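Local coordinates for protein putative pectin lyase (Geobacillus virus E2, PDB 7CHU) that acts as the trimeric tailspike of a thermophilic phage, probably recognising and perhaps cleaving host surface polysaccharide with its pectate-lyase-like beta-helix, at residues A[80-85]-A[92-97]; A[150-155]-A[182-187]; A[191-196]-A[214-219]; A[256-261]-A[285-290]; A[424-429]-A[459-464]. One frame throughout, in Å; residues are numbered along the deposited sequence.

Contact 1 (A[80-85]-A[92-97])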
# COMPACT_ATOMS: atom_id res chain seq x y z
N PHE A 80 -37.77 -8.72 7.63
CA PHE A 80 -38.58 -7.59 8.04
C PHE A 80 -39.45 -7.07 6.91
O PHE A 80 -40.09 -6.02 7.05
CB PHE A 80 -37.69 -6.50 8.63
CG PHE A 80 -37.16 -6.86 9.99
CD1 PHE A 80 -36.02 -7.66 10.12
CD2 PHE A 80 -37.85 -6.48 11.14
CE1 PHE A 80 -35.57 -8.05 11.39
CE2 PHE A 80 -37.41 -6.84 12.41
CZ PHE A 80 -36.26 -7.63 12.54
N GLY A 81 -39.50 -7.80 5.79
CA GLY A 81 -40.45 -7.52 4.74
C GLY A 81 -39.93 -6.77 3.52
O GLY A 81 -40.75 -6.27 2.74
N THR A 82 -38.61 -6.68 3.32
CA THR A 82 -38.11 -6.10 2.07
C THR A 82 -38.52 -6.96 0.89
O THR A 82 -38.58 -8.19 1.00
CB THR A 82 -36.58 -5.98 2.07
OG1 THR A 82 -35.98 -7.28 2.24
CG2 THR A 82 -36.09 -5.05 3.17
N LYS A 83 -38.81 -6.33 -0.24
CA LYS A 83 -39.00 -7.07 -1.48
C LYS A 83 -37.78 -7.06 -2.38
O LYS A 83 -37.59 -7.99 -3.17
CB LYS A 83 -40.19 -6.50 -2.26
CG LYS A 83 -41.40 -6.30 -1.36
CD LYS A 83 -41.94 -7.65 -0.84
CE LYS A 83 -43.47 -7.76 -0.96
NZ LYS A 83 -44.16 -6.52 -0.50
N GLY A 84 -36.95 -6.02 -2.30
CA GLY A 84 -35.72 -6.02 -3.07
C GLY A 84 -35.93 -6.06 -4.56
O GLY A 84 -35.06 -6.56 -5.28
N ASP A 85 -37.06 -5.53 -5.05
CA ASP A 85 -37.36 -5.49 -6.48
C ASP A 85 -37.26 -4.09 -7.08
O ASP A 85 -37.54 -3.93 -8.27
CB ASP A 85 -38.77 -6.06 -6.74
CG ASP A 85 -39.91 -5.23 -6.09
OD1 ASP A 85 -39.68 -4.23 -5.37
OD2 ASP A 85 -41.09 -5.60 -6.34
N VAL A 92 -39.07 1.30 5.22
CA VAL A 92 -39.49 0.99 6.58
C VAL A 92 -38.95 -0.38 7.01
O VAL A 92 -38.52 -0.57 8.15
CB VAL A 92 -41.02 1.07 6.72
CG1 VAL A 92 -41.48 0.56 8.09
CG2 VAL A 92 -41.50 2.51 6.49
N ALA A 93 -38.94 -1.34 6.08
CA ALA A 93 -38.46 -2.67 6.44
C ALA A 93 -36.98 -2.64 6.78
O ALA A 93 -36.54 -3.26 7.76
CB ALA A 93 -38.75 -3.65 5.30
N ILE A 94 -36.19 -1.87 6.02
CA ILE A 94 -34.76 -1.77 6.30
C ILE A 94 -34.53 -1.08 7.63
O ILE A 94 -33.69 -1.52 8.44
CB ILE A 94 -34.02 -1.04 5.15
CG1 ILE A 94 -34.03 -1.89 3.86
CG2 ILE A 94 -32.57 -0.70 5.55
CD1 ILE A 94 -33.64 -1.08 2.60
N GLN A 95 -35.25 0.01 7.90
CA GLN A 95 -35.10 0.68 9.19
C GLN A 95 -35.49 -0.25 10.34
O GLN A 95 -34.79 -0.31 11.36
CB GLN A 95 -35.95 1.96 9.23
CG GLN A 95 -35.70 2.84 10.44
CD GLN A 95 -34.31 3.43 10.42
OE1 GLN A 95 -34.04 4.37 9.67
NE2 GLN A 95 -33.41 2.88 11.23
N ASN A 96 -36.59 -0.99 10.18
CA ASN A 96 -37.00 -1.94 11.22
C ASN A 96 -35.92 -2.99 11.45
O ASN A 96 -35.63 -3.34 12.61
CB ASN A 96 -38.34 -2.60 10.83
CG ASN A 96 -39.51 -1.65 11.04
OD1 ASN A 96 -39.35 -0.62 11.66
ND2 ASN A 96 -40.70 -2.02 10.56
N ALA A 97 -35.29 -3.49 10.38
CA ALA A 97 -34.21 -4.45 10.52
C ALA A 97 -33.06 -3.87 11.33
O ALA A 97 -32.57 -4.50 12.27
CB ALA A 97 -33.70 -4.89 9.15
O HOH W 1 -41.04 -4.31 8.95
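Phe80 lies across Ala93, Asn96 and Ala97, on one side of a helix where the small side chains of Ala93 and Ala97 let a ring come close to the backbone. The phenylalanine CB starts beside Ala93 O. From there chi1 (-73°) sets CG anti to the carbonyl carbon, 3.8 Å from Ala97 CA. CD1 touches Ala97 CB at 3.7 Å, while CD2 on the other side of the ring rests on Asn96 CB at 3.9 Å. Farther out, CE1 is near Ala97 CA and CE2 near Asn96 O, so one ring face is laid against the backbone. The result is a CH-pi contact, Ala97 CA lying 3.8 Å from the Phe80 ring centroid and 16° off the ring normal.

The backbone of Phe80 also takes part. Ala93 CB presses to 3.2 Å from Phe80 O, a closeness suited to a lone methyl. The same Phe80 carbonyl takes a bond of 2.7 Å from a water, which in turn accepts from Asn96 ND2, an amide suited to the exposed surface. Gly81 then turns the chain with a positive phi of 101°, a conformation in which a side chain would strain against the preceding carbonyl. Thr82 follows, and its CG2 bears on Ala93 CB at 3.7 Å and touches Ile94 CG1, the threonine and isoleucine side chains crossing at about a right angle.

The arrangement is consistent with the helix that caps the N-terminal end of the coil in pectate-lyase-like beta-helices. Helix 91-99 has Phe80 and Thr82 on one flank, while Ile94 turns to Tyr122 and Val124 of strand 120-124 and to Ile128 of strand 128-130.

Contact 2 (A[150-155]-A[182-187])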
# COMPACT_ATOMS: atom_id res chain seq x y z
N THR A 150 -34.80 7.61 -3.96
CA THR A 150 -35.64 8.65 -4.54
C THR A 150 -35.64 9.90 -3.67
O THR A 150 -36.51 10.77 -3.85
CB THR A 150 -37.09 8.18 -4.72
OG1 THR A 150 -37.70 8.06 -3.43
CG2 THR A 150 -37.14 6.83 -5.45
N ILE A 151 -34.73 9.99 -2.71
CA ILE A 151 -34.66 11.14 -1.82
C ILE A 151 -34.21 12.37 -2.60
O ILE A 151 -33.20 12.35 -3.32
CB ILE A 151 -33.71 10.84 -0.66
CG1 ILE A 151 -34.22 9.64 0.15
CG2 ILE A 151 -33.48 12.07 0.20
CD1 ILE A 151 -33.27 9.24 1.25
N THR A 152 -34.96 13.46 -2.47
CA THR A 152 -34.64 14.71 -3.16
C THR A 152 -34.48 15.90 -2.24
O THR A 152 -34.31 17.02 -2.73
CB THR A 152 -35.72 15.07 -4.20
OG1 THR A 152 -36.98 15.25 -3.52
CG2 THR A 152 -35.86 13.98 -5.26
N ASN A 153 -34.57 15.72 -0.92
CA ASN A 153 -34.53 16.86 -0.01
C ASN A 153 -33.14 17.09 0.57
O ASN A 153 -33.00 17.82 1.57
CB ASN A 153 -35.54 16.68 1.13
CG ASN A 153 -35.27 15.43 1.95
OD1 ASN A 153 -34.23 14.79 1.79
ND2 ASN A 153 -36.18 15.09 2.83
N GLY A 154 -32.11 16.52 -0.05
CA GLY A 154 -30.75 16.71 0.42
C GLY A 154 -30.34 15.80 1.56
O GLY A 154 -29.19 15.89 2.01
N ASN A 155 -31.23 14.94 2.05
CA ASN A 155 -30.88 14.03 3.13
C ASN A 155 -30.03 12.88 2.62
O ASN A 155 -30.03 12.58 1.42
CB ASN A 155 -32.13 13.46 3.80
CG ASN A 155 -32.62 14.31 4.97
OD1 ASN A 155 -31.92 15.21 5.43
ND2 ASN A 155 -33.83 14.03 5.44
N GLN A 182 -29.52 7.98 -8.23
CA GLN A 182 -30.37 8.16 -9.41
C GLN A 182 -30.42 9.63 -9.83
O GLN A 182 -31.43 10.10 -10.35
CB GLN A 182 -31.78 7.60 -9.19
CG GLN A 182 -31.79 6.12 -8.74
CD GLN A 182 -33.17 5.49 -8.77
OE1 GLN A 182 -33.53 4.84 -9.74
NE2 GLN A 182 -33.95 5.65 -7.69
N ASN A 183 -29.32 10.35 -9.61
CA ASN A 183 -29.20 11.77 -9.94
C ASN A 183 -30.15 12.64 -9.13
O ASN A 183 -30.35 13.81 -9.46
CB ASN A 183 -29.41 12.01 -11.44
CG ASN A 183 -28.33 11.36 -12.27
OD1 ASN A 183 -28.62 10.61 -13.20
ND2 ASN A 183 -27.09 11.60 -11.91
N ASN A 184 -30.71 12.10 -8.06
CA ASN A 184 -31.53 12.89 -7.16
C ASN A 184 -30.68 13.69 -6.19
O ASN A 184 -29.50 13.41 -5.96
CB ASN A 184 -32.49 11.99 -6.40
CG ASN A 184 -33.50 11.33 -7.31
OD1 ASN A 184 -33.71 10.12 -7.28
ND2 ASN A 184 -34.12 12.13 -8.14
N ASP A 185 -31.30 14.71 -5.59
CA ASP A 185 -30.63 15.55 -4.59
C ASP A 185 -30.66 14.84 -3.24
O ASP A 185 -31.49 15.12 -2.36
CB ASP A 185 -31.26 16.93 -4.50
CG ASP A 185 -30.52 17.85 -3.55
OD1 ASP A 185 -29.45 17.47 -3.02
OD2 ASP A 185 -31.03 18.96 -3.32
N CYS A 186 -29.72 13.90 -3.08
CA CYS A 186 -29.52 13.16 -1.84
C CYS A 186 -28.03 12.97 -1.62
O CYS A 186 -27.24 13.02 -2.57
CB CYS A 186 -30.24 11.80 -1.85
SG CYS A 186 -29.58 10.63 -3.08
N ILE A 187 -27.63 12.81 -0.36
CA ILE A 187 -26.30 12.35 0.00
C ILE A 187 -26.32 10.82 -0.01
O ILE A 187 -27.31 10.22 0.41
CB ILE A 187 -25.89 12.90 1.39
CG1 ILE A 187 -25.78 14.44 1.34
CG2 ILE A 187 -24.57 12.24 1.89
CD1 ILE A 187 -25.82 15.10 2.72
O HOH W 2 -34.20 19.31 -4.15
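Gly154 and Asn155 meet Asp185 and Ile187 through two backbone bonds that hold one turn against the next: Gly154 N donates to Asp185 O at 2.8 Å and Ile187 N to Asn155 O at 3.0 Å. Both segments are turns between strands on neighbouring coils of a parallel beta-helix, so the regular strand bonding gives way here to turn-to-turn contacts. Asp185 is the centre of an inverse gamma turn, and its carbonyl projects into the bend of the other loop, where Thr152 CA lies 3.3 Å from Asp185 O in a CH...O contact.

Gly154 suits this bend because its phi is positive (82°) and a side chain would jam against the preceding carbonyl. Asp185 OD1 lies 3.8 Å from Gly154 CA. With CG anti to its backbone N (chi1 -176°), Asp185 has that carbon near Thr152 O and Gly154 N. Its OD1 is bonded to Asn209 on the following coil, and OD2 takes a long bond from a water that also donates to Thr152 O at 2.7 Å. An acid is therefore fitted to accept from both neighbours at the surface.

Nearer the interior, aliphatic groups meet each other and backbone carbonyls. Ile151 CB sits 3.8 Å from Cys186 CB; Cys186 is compact, and its CB fits beside Ile151 O and Asn155 O. Ile187 sends CD1 to 3.5 Å from Gly154 O. Asn153 closes its own loop as an Asx turn, its OD1 accepting from Asn155 N at 3.0 Å with an N-H...O angle of 154°.

Contact 3 (A[191-196]-A[214-219]); sequences LKKISL and IEEVWD
Val217 is the bump of this contact, and the hollow it fills lies between Leu191 and Ile194. Its CG2 methyl, standing anti to its own carbonyl carbon, reaches Leu191 CB at 3.9 Å and Ile194 CB at 4.2 Å. A beta-branched valine suits the spot because it puts this one methyl between Leu191 and Ile194 while CG1 lies by Ile194 O at 3.7 Å. Leu191 CD1 and Ile214 CG1 continue the apolar row more loosely.

The two segments run in step as adjacent rungs of a parallel beta-helix. Both bend at the same levels: Lys193 with Glu216, and Leu196 with Asp219, all have positive phi, so the coils turn corners together. Residues at matching levels face each other, apolar at Leu191/Ile214 and Ile194/Val217, oppositely charged at Lys192/Glu215 and Lys193/Glu216. Lys192, fully extended, lies beside the extended Glu215, pointing the same way. Its NZ makes a salt bridge of 3.3 Å to Glu215 OE1, and a water joins that NZ to Glu215 OE2, which also meets Tyr213.

Lys193 instead crosses Glu216 and bends at chi4 (-68°), which brings NZ to 2.8 Å from Glu216 OE1, on its syn side. The other oxygen of Glu216 is held by Arg168. Small Ser195 accommodates the broad indole of Trp218, with Ser195 OG 3.6 Å from Trp218 CE3; Arg168 binds that OG and makes a cation-pi contact with the indole. Trp218 NE1 donates to Asn249 O, and Asp219 OD1 pairs with Lys288 of the second subunit.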
# COMPACT_ATOMS: atom_id res chain seq x y z
N LEU A 191 -21.57 10.29 7.45
CA LEU A 191 -20.85 9.80 8.62
C LEU A 191 -20.54 10.98 9.53
O LEU A 191 -19.98 11.99 9.07
CB LEU A 191 -19.54 9.07 8.23
CG LEU A 191 -19.57 7.96 7.17
CD1 LEU A 191 -18.16 7.32 6.98
CD2 LEU A 191 -20.60 6.88 7.51
N LYS A 192 -20.88 10.87 10.82
CA LYS A 192 -20.64 11.98 11.73
C LYS A 192 -20.37 11.45 13.12
O LYS A 192 -21.14 10.62 13.62
CB LYS A 192 -21.85 12.94 11.78
CG LYS A 192 -21.68 14.10 12.77
CD LYS A 192 -22.75 15.14 12.57
CE LYS A 192 -22.59 16.29 13.56
NZ LYS A 192 -23.52 17.42 13.23
N LYS A 193 -19.29 11.93 13.74
CA LYS A 193 -18.91 11.59 15.12
C LYS A 193 -18.75 10.08 15.28
O LYS A 193 -19.23 9.47 16.24
CB LYS A 193 -19.91 12.17 16.12
CG LYS A 193 -19.72 13.68 16.30
CD LYS A 193 -20.77 14.25 17.27
CE LYS A 193 -20.72 15.77 17.33
NZ LYS A 193 -19.48 16.22 17.97
N ILE A 194 -18.06 9.49 14.31
CA ILE A 194 -17.85 8.05 14.25
C ILE A 194 -16.39 7.78 14.58
O ILE A 194 -15.51 8.55 14.19
CB ILE A 194 -18.21 7.50 12.86
CG1 ILE A 194 -19.71 7.54 12.63
CG2 ILE A 194 -17.63 6.12 12.62
CD1 ILE A 194 -20.05 7.10 11.21
N SER A 195 -16.14 6.69 15.30
CA SER A 195 -14.78 6.21 15.55
C SER A 195 -14.67 4.77 15.08
O SER A 195 -15.63 3.99 15.18
CB SER A 195 -14.41 6.27 17.04
OG SER A 195 -14.18 7.60 17.45
N LEU A 196 -13.49 4.42 14.56
CA LEU A 196 -13.15 3.02 14.29
C LEU A 196 -14.12 2.36 13.31
O LEU A 196 -14.47 1.19 13.44
CB LEU A 196 -13.05 2.22 15.59
CG LEU A 196 -11.84 2.65 16.43
CD1 LEU A 196 -12.06 2.58 17.94
CD2 LEU A 196 -10.66 1.82 16.02
N ILE A 214 -18.66 13.44 5.46
CA ILE A 214 -17.87 12.97 6.59
C ILE A 214 -17.61 14.18 7.49
O ILE A 214 -17.02 15.16 7.04
CB ILE A 214 -16.54 12.32 6.14
CG1 ILE A 214 -16.82 11.05 5.32
CG2 ILE A 214 -15.62 12.00 7.32
CD1 ILE A 214 -15.54 10.42 4.70
N GLU A 215 -18.05 14.11 8.74
CA GLU A 215 -17.88 15.21 9.68
C GLU A 215 -17.41 14.67 11.01
O GLU A 215 -18.10 13.84 11.62
CB GLU A 215 -19.19 16.00 9.88
CG GLU A 215 -19.03 17.09 10.93
CD GLU A 215 -20.34 17.86 11.20
OE1 GLU A 215 -20.51 18.36 12.33
OE2 GLU A 215 -21.18 17.97 10.28
N GLU A 216 -16.24 15.12 11.46
CA GLU A 216 -15.65 14.71 12.72
C GLU A 216 -15.60 13.19 12.87
O GLU A 216 -16.11 12.61 13.83
CB GLU A 216 -16.39 15.36 13.90
CG GLU A 216 -15.51 15.43 15.15
CD GLU A 216 -16.30 15.71 16.42
OE1 GLU A 216 -17.22 16.59 16.37
OE2 GLU A 216 -16.02 15.06 17.46
N VAL A 217 -14.95 12.53 11.91
CA VAL A 217 -14.82 11.08 11.91
C VAL A 217 -13.37 10.72 12.17
O VAL A 217 -12.46 11.30 11.55
CB VAL A 217 -15.33 10.46 10.60
CG1 VAL A 217 -14.98 8.97 10.54
CG2 VAL A 217 -16.84 10.65 10.50
N TRP A 218 -13.15 9.77 13.08
CA TRP A 218 -11.83 9.37 13.54
C TRP A 218 -11.54 7.90 13.21
O TRP A 218 -12.43 7.04 13.33
CB TRP A 218 -11.69 9.53 15.04
CG TRP A 218 -12.00 10.88 15.58
CD1 TRP A 218 -12.15 12.04 14.87
CD2 TRP A 218 -12.14 11.22 16.96
NE1 TRP A 218 -12.39 13.08 15.73
CE2 TRP A 218 -12.41 12.60 17.01
CE3 TRP A 218 -12.09 10.49 18.15
CZ2 TRP A 218 -12.62 13.28 18.22
CZ3 TRP A 218 -12.32 11.16 19.36
CH2 TRP A 218 -12.58 12.53 19.38
N ASP A 219 -10.30 7.62 12.85
CA ASP A 219 -9.74 6.26 12.87
C ASP A 219 -10.59 5.27 12.07
O ASP A 219 -10.97 4.20 12.55
CB ASP A 219 -9.58 5.77 14.31
CG ASP A 219 -8.64 6.65 15.15
OD1 ASP A 219 -7.44 6.74 14.82
OD2 ASP A 219 -9.07 7.21 16.18
O HOH W 3 -23.85 18.27 10.40

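Contact 4 (A[256-261]-A[285-290])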
# COMPACT_ATOMS: atom_id res chain seq x y z
N ILE A 256 -8.07 3.33 0.93
CA ILE A 256 -7.09 2.40 0.40
C ILE A 256 -7.65 1.81 -0.87
O ILE A 256 -8.76 1.25 -0.88
CB ILE A 256 -6.73 1.30 1.41
CG1 ILE A 256 -6.10 1.92 2.67
CG2 ILE A 256 -5.77 0.30 0.74
CD1 ILE A 256 -5.86 0.88 3.79
N ALA A 257 -6.91 1.95 -1.97
CA ALA A 257 -7.33 1.36 -3.24
C ALA A 257 -8.73 1.84 -3.62
O ALA A 257 -9.57 1.06 -4.08
CB ALA A 257 -7.26 -0.17 -3.17
N CYS A 258 -8.99 3.12 -3.44
CA CYS A 258 -10.30 3.67 -3.74
C CYS A 258 -10.32 4.19 -5.17
O CYS A 258 -9.28 4.46 -5.76
CB CYS A 258 -10.64 4.77 -2.74
SG CYS A 258 -10.97 4.05 -1.09
N HIS A 259 -11.53 4.36 -5.72
CA HIS A 259 -11.71 4.66 -7.15
C HIS A 259 -12.67 5.84 -7.26
O HIS A 259 -13.87 5.67 -7.03
CB HIS A 259 -12.23 3.42 -7.87
CG HIS A 259 -12.47 3.58 -9.34
ND1 HIS A 259 -12.59 2.49 -10.18
CD2 HIS A 259 -12.67 4.67 -10.12
CE1 HIS A 259 -12.82 2.91 -11.42
NE2 HIS A 259 -12.86 4.23 -11.41
N PHE A 260 -12.16 7.03 -7.61
CA PHE A 260 -12.97 8.24 -7.77
C PHE A 260 -12.98 8.61 -9.25
O PHE A 260 -11.91 8.80 -9.84
CB PHE A 260 -12.41 9.41 -6.95
CG PHE A 260 -12.23 9.11 -5.48
CD1 PHE A 260 -13.28 9.28 -4.60
CD2 PHE A 260 -11.01 8.66 -4.98
CE1 PHE A 260 -13.12 8.99 -3.23
CE2 PHE A 260 -10.83 8.37 -3.63
CZ PHE A 260 -11.90 8.53 -2.74
N GLU A 261 -14.16 8.67 -9.86
CA GLU A 261 -14.17 8.89 -11.30
C GLU A 261 -15.37 9.73 -11.71
O GLU A 261 -16.47 9.50 -11.23
CB GLU A 261 -14.20 7.56 -12.07
CG GLU A 261 -14.22 7.77 -13.59
CD GLU A 261 -13.79 6.55 -14.37
OE1 GLU A 261 -13.50 5.50 -13.76
OE2 GLU A 261 -13.74 6.65 -15.61
N ILE A 285 -4.14 5.84 -0.25
CA ILE A 285 -3.10 4.89 -0.64
C ILE A 285 -3.57 4.18 -1.90
O ILE A 285 -4.57 3.45 -1.88
CB ILE A 285 -2.78 3.90 0.49
CG1 ILE A 285 -2.34 4.67 1.75
CG2 ILE A 285 -1.71 2.85 0.02
CD1 ILE A 285 -2.27 3.81 3.02
N GLY A 286 -2.87 4.39 -3.00
CA GLY A 286 -3.22 3.68 -4.21
C GLY A 286 -4.52 4.10 -4.85
O GLY A 286 -5.10 3.33 -5.61
N CYS A 287 -4.97 5.33 -4.61
CA CYS A 287 -6.28 5.73 -5.08
C CYS A 287 -6.23 6.30 -6.49
O CYS A 287 -5.19 6.78 -6.96
CB CYS A 287 -6.94 6.72 -4.10
SG CYS A 287 -7.27 6.00 -2.45
N LYS A 288 -7.36 6.18 -7.19
CA LYS A 288 -7.53 6.67 -8.55
C LYS A 288 -8.39 7.93 -8.54
O LYS A 288 -9.45 7.94 -7.91
CB LYS A 288 -8.22 5.60 -9.41
CG LYS A 288 -8.72 6.09 -10.77
CD LYS A 288 -9.29 4.92 -11.57
CE LYS A 288 -9.86 5.35 -12.90
NZ LYS A 288 -10.10 4.18 -13.78
N PHE A 289 -7.95 9.00 -9.23
CA PHE A 289 -8.69 10.26 -9.37
C PHE A 289 -8.79 10.58 -10.86
O PHE A 289 -7.83 11.09 -11.46
CB PHE A 289 -8.03 11.41 -8.61
CG PHE A 289 -7.88 11.16 -7.13
CD1 PHE A 289 -6.72 10.59 -6.62
CD2 PHE A 289 -8.90 11.49 -6.25
CE1 PHE A 289 -6.57 10.33 -5.24
CE2 PHE A 289 -8.76 11.26 -4.87
CZ PHE A 289 -7.60 10.67 -4.36
N HIS A 290 -9.94 10.30 -11.46
CA HIS A 290 -10.09 10.27 -12.91
C HIS A 290 -11.19 11.25 -13.33
O HIS A 290 -12.29 11.21 -12.80
CB HIS A 290 -10.44 8.84 -13.34
CG HIS A 290 -10.29 8.55 -14.80
ND1 HIS A 290 -11.15 9.06 -15.75
CD2 HIS A 290 -9.45 7.72 -15.46
CE1 HIS A 290 -10.82 8.59 -16.94
NE2 HIS A 290 -9.79 7.77 -16.79
O HOH W 4 -11.80 4.65 -16.23
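Phe260 and Phe289 belong to an aromatic row of the parallel beta-helix, in which equivalent residues of successive coils lie over one another. Their rings are nearly parallel (7°) but slid apart, with centroids 5.1 Å distant and Phe260 CD2 3.4 Å from Phe289 CE2; Phe289 stacks in turn on Phe321. Strands 259-261 and 288-290 run parallel beneath them. Before the strands, Ala257 and Gly286 make a positive-phi bend for which small residues are apt. Cys287 SG then accepts a bond of 3.5 Å from Cys258 N.

The face carrying His259, Glu261, Lys288 and His290 is polar at this end of the strands, with Ile256 and Ile285 farther back on it. His259 NE2 donates in its ring plane to the anti lone pair of Glu261 OE1 at 2.7 Å. Lys288 lies fully extended beside the histidine, its CD over the ring at 3.8 Å from the centroid, and its NZ makes a long salt bridge of 3.6 Å to Glu261 OE1. A water joins that NZ to Glu261 OE2, which stands 3.5 Å above the His290 ring plane.

Lys288 NZ has its stronger partner in Asp219 of the third subunit. Two acids near one buried amine would probably favour its charged form, consistent with an electrostatic tie between subunits.

Contact 5 (A[424-429]-A[459-464])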
# COMPACT_ATOMS: atom_id res chain seq x y z
N PHE A 424 15.60 31.94 -17.67
CA PHE A 424 16.04 31.77 -16.30
C PHE A 424 15.17 32.66 -15.43
O PHE A 424 15.15 33.88 -15.61
CB PHE A 424 17.52 32.14 -16.17
CG PHE A 424 18.44 31.23 -16.95
CD1 PHE A 424 18.70 29.94 -16.51
CD2 PHE A 424 19.03 31.67 -18.14
CE1 PHE A 424 19.56 29.09 -17.24
CE2 PHE A 424 19.88 30.83 -18.87
CZ PHE A 424 20.13 29.52 -18.41
N ILE A 425 14.45 32.06 -14.49
CA ILE A 425 13.46 32.76 -13.68
C ILE A 425 14.05 33.04 -12.30
O ILE A 425 14.63 32.15 -11.68
CB ILE A 425 12.16 31.94 -13.56
CG1 ILE A 425 11.54 31.80 -14.95
CG2 ILE A 425 11.23 32.59 -12.55
CD1 ILE A 425 10.17 31.14 -14.95
N GLN A 426 13.91 34.28 -11.84
CA GLN A 426 14.32 34.72 -10.52
C GLN A 426 13.09 34.80 -9.64
O GLN A 426 12.29 35.74 -9.78
CB GLN A 426 15.01 36.09 -10.60
CG GLN A 426 15.59 36.59 -9.29
CD GLN A 426 16.28 37.95 -9.44
OE1 GLN A 426 15.63 39.00 -9.42
NE2 GLN A 426 17.59 37.93 -9.62
N PRO A 427 12.89 33.85 -8.71
CA PRO A 427 11.63 33.83 -7.94
C PRO A 427 11.44 35.02 -7.02
O PRO A 427 10.35 35.61 -7.00
CB PRO A 427 11.74 32.52 -7.14
CG PRO A 427 12.70 31.72 -7.85
CD PRO A 427 13.70 32.66 -8.44
N LYS A 428 12.46 35.40 -6.25
CA LYS A 428 12.40 36.54 -5.34
C LYS A 428 13.12 37.73 -5.97
O LYS A 428 14.35 37.73 -6.06
CB LYS A 428 13.01 36.20 -3.98
CG LYS A 428 12.95 37.36 -2.98
CD LYS A 428 13.06 36.84 -1.56
CE LYS A 428 12.63 37.88 -0.52
NZ LYS A 428 12.59 37.29 0.85
N GLY A 429 12.35 38.74 -6.38
CA GLY A 429 12.90 39.84 -7.16
C GLY A 429 13.79 40.78 -6.39
O GLY A 429 14.53 41.56 -7.00
N SER A 459 10.51 37.05 -12.50
CA SER A 459 10.92 37.68 -13.74
C SER A 459 12.05 36.90 -14.43
O SER A 459 12.73 36.06 -13.84
CB SER A 459 11.38 39.11 -13.47
OG SER A 459 12.65 39.12 -12.85
N ASN A 460 12.26 37.20 -15.72
CA ASN A 460 13.34 36.60 -16.49
C ASN A 460 14.62 37.40 -16.30
O ASN A 460 14.61 38.63 -16.40
CB ASN A 460 12.98 36.53 -17.97
CG ASN A 460 11.84 35.59 -18.24
OD1 ASN A 460 11.59 34.66 -17.46
ND2 ASN A 460 11.13 35.80 -19.35
N VAL A 461 15.72 36.70 -16.04
CA VAL A 461 17.02 37.34 -15.85
C VAL A 461 18.06 36.71 -16.77
O VAL A 461 17.89 35.61 -17.29
CB VAL A 461 17.49 37.28 -14.38
CG1 VAL A 461 16.52 38.02 -13.48
CG2 VAL A 461 17.64 35.81 -13.92
N THR A 462 19.16 37.44 -16.95
CA THR A 462 20.33 36.97 -17.68
C THR A 462 21.38 36.55 -16.67
O THR A 462 21.66 37.29 -15.73
CB THR A 462 20.87 38.08 -18.59
OG1 THR A 462 19.95 38.28 -19.65
CG2 THR A 462 22.23 37.70 -19.17
N LEU A 463 21.92 35.34 -16.84
CA LEU A 463 22.98 34.87 -15.96
C LEU A 463 24.34 35.23 -16.55
O LEU A 463 24.62 34.94 -17.72
CB LEU A 463 22.87 33.36 -15.74
CG LEU A 463 21.69 32.96 -14.84
CD1 LEU A 463 21.75 31.47 -14.52
CD2 LEU A 463 21.65 33.79 -13.56
N THR A 464 25.16 35.91 -15.75
CA THR A 464 26.52 36.30 -16.12
C THR A 464 27.49 35.22 -15.67
O THR A 464 27.48 34.80 -14.51
CB THR A 464 26.88 37.63 -15.45
OG1 THR A 464 25.93 38.62 -15.84
CG2 THR A 464 28.29 38.10 -15.85
O HOH W 5 16.15 34.50 -18.88
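Phe424, Val461 and Gln426 carry most of this contact, an antiparallel strand pairing in the region beyond the parallel coils of the beta-helix. The short strands 424-426 and 459-461 diverge strongly, their directions 123° apart, so the pairing is brief. It is secured by Val461 N donating to Phe424 O at 2.9 Å and Gln426 N to Ser459 O at 2.9 Å. Between these bonds Ile425 and Asn460 form a non-hydrogen-bonded pair, with Ile425 CG1 beside the amide oxygen of Asn460.

Phe424 has the most surface covered. Its side chain and that of Leu463 cross at about a right angle. Leu463 CD1 lies over one face, 4.2 Å from the Phe424 ring centroid and 18° off its normal. A branched leucine can present just such a methyl to a ring, and it also touches Val449 and Ala451 of strand 446-451, which are apolar too.

Val461 spreads its two methyls between the other main residues. CG1 packs on Gln426 CB at 3.8 Å and also lies near Gln426 CD and NE2, whereas CG2 lies 3.6 Å from Phe424 O. Gln426 offers its aliphatic stem to the valine while its extended chain carries the polar end to partners beyond the two strands. There OE1 accepts from Ser454 N, and NE2 donates to Ser433 OG and Asn452 O, so the buried amide is satisfied. Where the strands part, a water bridges them, accepting from Phe424 N at 2.9 Å and donating to Val461 O at 2.6 Å.

From the N terminus the five contacts follow in series, each closing before the next opens; none nests or crosses. Contact 1 closes a short loop, setting helix 91-99 against the chain that follows strand 75-76. Contact 2, centred about 20 Å away, closes 26 intervening residues and joins corresponding turns of the early coils; strand 187-195 then leads directly into contact 3. Contacts 3 and 4 join successive coils on different faces, their centres about 20 Å apart, and both reach the second subunit. Contact 5, about 39 Å beyond contact 4 between centres and about 69 Å from contact 1, closes 29 residues within the antiparallel region.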